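Geranyltranstransferase (Stenotrophomonas maltophilia, PDB 7LBJ) makes octaprenyl diphosphate as a prenyl chain-elongating synthase of the FPP/GGPP synthase family, a group of magnesium-dependent enzymes. Local coordinates at the interface of chains A and B. Sequence-based numbering; all coordinates share one arbitrary frame. Chains: chain A/B, Geranyltranstransferase.

The interface of chains A and B. Residues chain A 91, 119-120, 123-124, 126-127; chain B 87, 91, 123, 126, 160, 163.
A:Asp123 and B:His91 meet tip to tip across the interface of the two chains, and the two-fold repeats the pair as B:Asp123 with A:His91. From the A:Asp123 backbone, CB comes first: it lies 3.3 Å from the phenol oxygen OH of B:Tyr87, with SG of B:Cys160 also near it. CG stands anti to the carbonyl carbon (chi1 -70°), which sends the carboxylate out toward chain B, and it lies alongside the edge of the B:Tyr87 ring, 3.6 Å from CE1. At the tip, OD2 accepts a hydrogen bond from ND1 of B:His91 at 2.7 Å, through its syn lone pair and nearly straight, 168° at the hydrogen. OD1 flanks the same imidazole edge, 3.1 Å from B:His91 ND1. Carboxylate and imidazole are almost coplanar, whereas the tyrosine ring stands 84° from the carboxylate and brings its edge to OD2. Water 3 links OD2 to OE1 of B:Gln163; water 1 joins OD1 to its twin on B:Asp123 and to NE2 of B:Gln126.

In the symmetry-related pair, the far nitrogen NE2 of A:His91 donates to the backbone O of A:Ile119 at 2.9 Å. Held at ND1 by the B:Asp123 carboxylate and at NE2 by this carbonyl, the ring is fixed in rotation.

Next to the carboxylates, A:Gln126 and B:Gln126 extend toward each other with CG anti to the backbone N, and their amides stack, CD to CD 3.5 Å. Each NE2 makes a weak bond to the opposite Asp123 O. A:Thr127 OG1 bonds A:Asp123 O at 3.1 Å and shares water 2 with B:Tyr87 OH.

At the margin, A:Leu120 CD2 packs on the B:Gln163 amide. Helix 115-134 of each chain supplies the aspartate and glutamine, helix 75-92 of chain A and its counterpart in chain B the histidines, so the patch sits where the largely helical subunits pack together in the deposited two-fold dimer, probably the biological one.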
loop_
_atom_site.group_PDB
_atom_site.type_symbol
_atom_site.label_atom_id
_atom_site.label_comp_id
_atom_site.label_asym_id
_atom_site.label_seq_id
_atom_site.Cartn_x
_atom_site.Cartn_y
_atom_site.Cartn_z
ATOM N N HIS A 91 5.868 4.788 -10.007
ATOM C CA HIS A 91 4.715 4.547 -10.870
ATOM C C HIS A 91 4.448 5.730 -11.803
ATOM O O HIS A 91 4.172 5.526 -12.991
ATOM C CB HIS A 91 3.488 4.218 -10.015
ATOM C CG HIS A 91 3.537 2.843 -9.433
ATOM N ND1 HIS A 91 2.500 2.304 -8.697
ATOM C CD2 HIS A 91 4.515 1.900 -9.460
ATOM C CE1 HIS A 91 2.836 1.081 -8.309
ATOM N NE2 HIS A 91 4.044 0.805 -8.773
ATOM N N ILE A 119 6.888 -1.652 -11.427
ATOM C CA ILE A 119 5.546 -1.777 -10.871
ATOM C C ILE A 119 5.612 -2.443 -9.502
ATOM O O ILE A 119 5.084 -1.927 -8.506
ATOM C CB ILE A 119 4.646 -2.563 -11.841
ATOM C CG1 ILE A 119 4.334 -1.712 -13.086
ATOM C CG2 ILE A 119 3.362 -3.014 -11.141
ATOM C CD1 ILE A 119 3.833 -2.548 -14.270
ATOM N N LEU A 120 6.297 -3.590 -9.431
ATOM C CA LEU A 120 6.367 -4.344 -8.183
ATOM C C LEU A 120 7.189 -3.619 -7.124
ATOM O O LEU A 120 6.873 -3.698 -5.933
ATOM C CB LEU A 120 6.956 -5.729 -8.448
ATOM C CG LEU A 120 6.026 -6.650 -9.211
ATOM C CD1 LEU A 120 6.772 -7.945 -9.519
ATOM C CD2 LEU A 120 4.742 -6.921 -8.399
ATOM N N ASP A 123 4.901 -1.120 -5.707
ATOM C CA ASP A 123 3.948 -1.827 -4.843
ATOM C C ASP A 123 4.579 -2.186 -3.503
ATOM O O ASP A 123 3.983 -1.963 -2.439
ATOM C CB ASP A 123 3.442 -3.083 -5.546
ATOM C CG ASP A 123 2.527 -2.769 -6.714
ATOM O OD1 ASP A 123 2.031 -1.621 -6.777
ATOM O OD2 ASP A 123 2.288 -3.686 -7.544
ATOM N N ALA A 124 5.802 -2.727 -3.534
ATOM C CA ALA A 124 6.422 -3.194 -2.296
ATOM C C ALA A 124 6.890 -2.041 -1.413
ATOM O O ALA A 124 6.967 -2.199 -0.184
ATOM C CB ALA A 124 7.596 -4.137 -2.607
ATOM N N GLN A 126 5.242 0.750 -1.106
ATOM C CA GLN A 126 4.022 1.158 -0.410
ATOM C C GLN A 126 3.769 0.258 0.794
ATOM O O GLN A 126 3.489 0.747 1.896
ATOM C CB GLN A 126 2.794 1.147 -1.335
ATOM C CG GLN A 126 1.548 1.518 -0.510
ATOM C CD GLN A 126 0.210 1.572 -1.275
ATOM O OE1 GLN A 126 -0.838 1.682 -0.647
ATOM N NE2 GLN A 126 0.242 1.494 -2.603
ATOM N N THR A 127 3.893 -1.063 0.609
ATOM C CA THR A 127 3.624 -1.960 1.726
ATOM C C THR A 127 4.614 -1.723 2.855
ATOM O O THR A 127 4.237 -1.735 4.032
ATOM C CB THR A 127 3.674 -3.420 1.278
ATOM O OG1 THR A 127 2.939 -3.579 0.048
ATOM C CG2 THR A 127 3.079 -4.331 2.375
ATOM N N TYR B 87 -5.966 -5.977 -5.708
ATOM C CA TYR B 87 -4.978 -5.082 -6.319
ATOM C C TYR B 87 -3.887 -5.887 -7.010
ATOM O O TYR B 87 -3.420 -5.509 -8.094
ATOM C CB TYR B 87 -4.389 -4.103 -5.283
ATOM C CG TYR B 87 -2.913 -4.297 -4.943
ATOM C CD1 TYR B 87 -1.893 -3.950 -5.848
ATOM C CD2 TYR B 87 -2.532 -4.784 -3.699
ATOM C CE1 TYR B 87 -0.552 -4.146 -5.534
ATOM C CE2 TYR B 87 -1.182 -4.956 -3.365
ATOM C CZ TYR B 87 -0.204 -4.651 -4.288
ATOM O OH TYR B 87 1.114 -4.839 -3.944
ATOM N N HIS B 91 -2.628 -5.465 -11.122
ATOM C CA HIS B 91 -1.274 -5.223 -11.631
ATOM C C HIS B 91 -0.736 -6.428 -12.396
ATOM O O HIS B 91 -0.071 -6.262 -13.423
ATOM C CB HIS B 91 -0.347 -4.820 -10.480
ATOM C CG HIS B 91 -0.592 -3.422 -9.994
ATOM N ND1 HIS B 91 0.145 -2.835 -8.986
ATOM C CD2 HIS B 91 -1.512 -2.497 -10.383
ATOM C CE1 HIS B 91 -0.313 -1.610 -8.772
ATOM N NE2 HIS B 91 -1.313 -1.380 -9.609
ATOM N N ASP B 123 -2.996 0.670 -6.888
ATOM C CA ASP B 123 -2.320 1.401 -5.813
ATOM C C ASP B 123 -3.312 1.823 -4.745
ATOM O O ASP B 123 -3.047 1.686 -3.542
ATOM C CB ASP B 123 -1.611 2.636 -6.378
ATOM C CG ASP B 123 -0.389 2.296 -7.230
ATOM O OD1 ASP B 123 0.100 1.148 -7.142
ATOM O OD2 ASP B 123 0.109 3.201 -7.968
ATOM N N GLN B 126 -4.662 -1.097 -2.572
ATOM C CA GLN B 126 -3.709 -1.454 -1.520
ATOM C C GLN B 126 -3.829 -0.498 -0.341
ATOM O O GLN B 126 -3.904 -0.928 0.813
ATOM C CB GLN B 126 -2.255 -1.474 -2.027
ATOM C CG GLN B 126 -1.335 -1.889 -0.830
ATOM C CD GLN B 126 0.193 -1.970 -1.071
ATOM O OE1 GLN B 126 0.939 -2.240 -0.121
ATOM N NE2 GLN B 126 0.651 -1.781 -2.298
ATOM N N CYS B 160 4.441 -9.639 -3.013
ATOM C CA CYS B 160 5.255 -8.932 -4.007
ATOM C C CYS B 160 6.543 -9.687 -4.327
ATOM O O CYS B 160 6.942 -9.785 -5.494
ATOM C CB CYS B 160 5.601 -7.524 -3.522
ATOM S SG CYS B 160 4.199 -6.382 -3.635
ATOM N N GLN B 163 5.704 -12.648 -6.553
ATOM C CA GLN B 163 5.456 -12.197 -7.917
ATOM C C GLN B 163 6.767 -11.922 -8.645
ATOM O O GLN B 163 6.920 -12.281 -9.818
ATOM C CB GLN B 163 4.579 -10.944 -7.905
ATOM C CG GLN B 163 3.143 -11.177 -7.426
ATOM C CD GLN B 163 2.348 -9.880 -7.365
ATOM O OE1 GLN B 163 2.385 -9.157 -6.369
ATOM N NE2 GLN B 163 1.656 -9.565 -8.450
HETATM O O HOH W 1 -0.068 -0.962 -4.746
HETATM O O HOH W 2 1.676 -5.421 -1.400
HETATM O O HOH W 3 1.490 -6.558 -6.451
#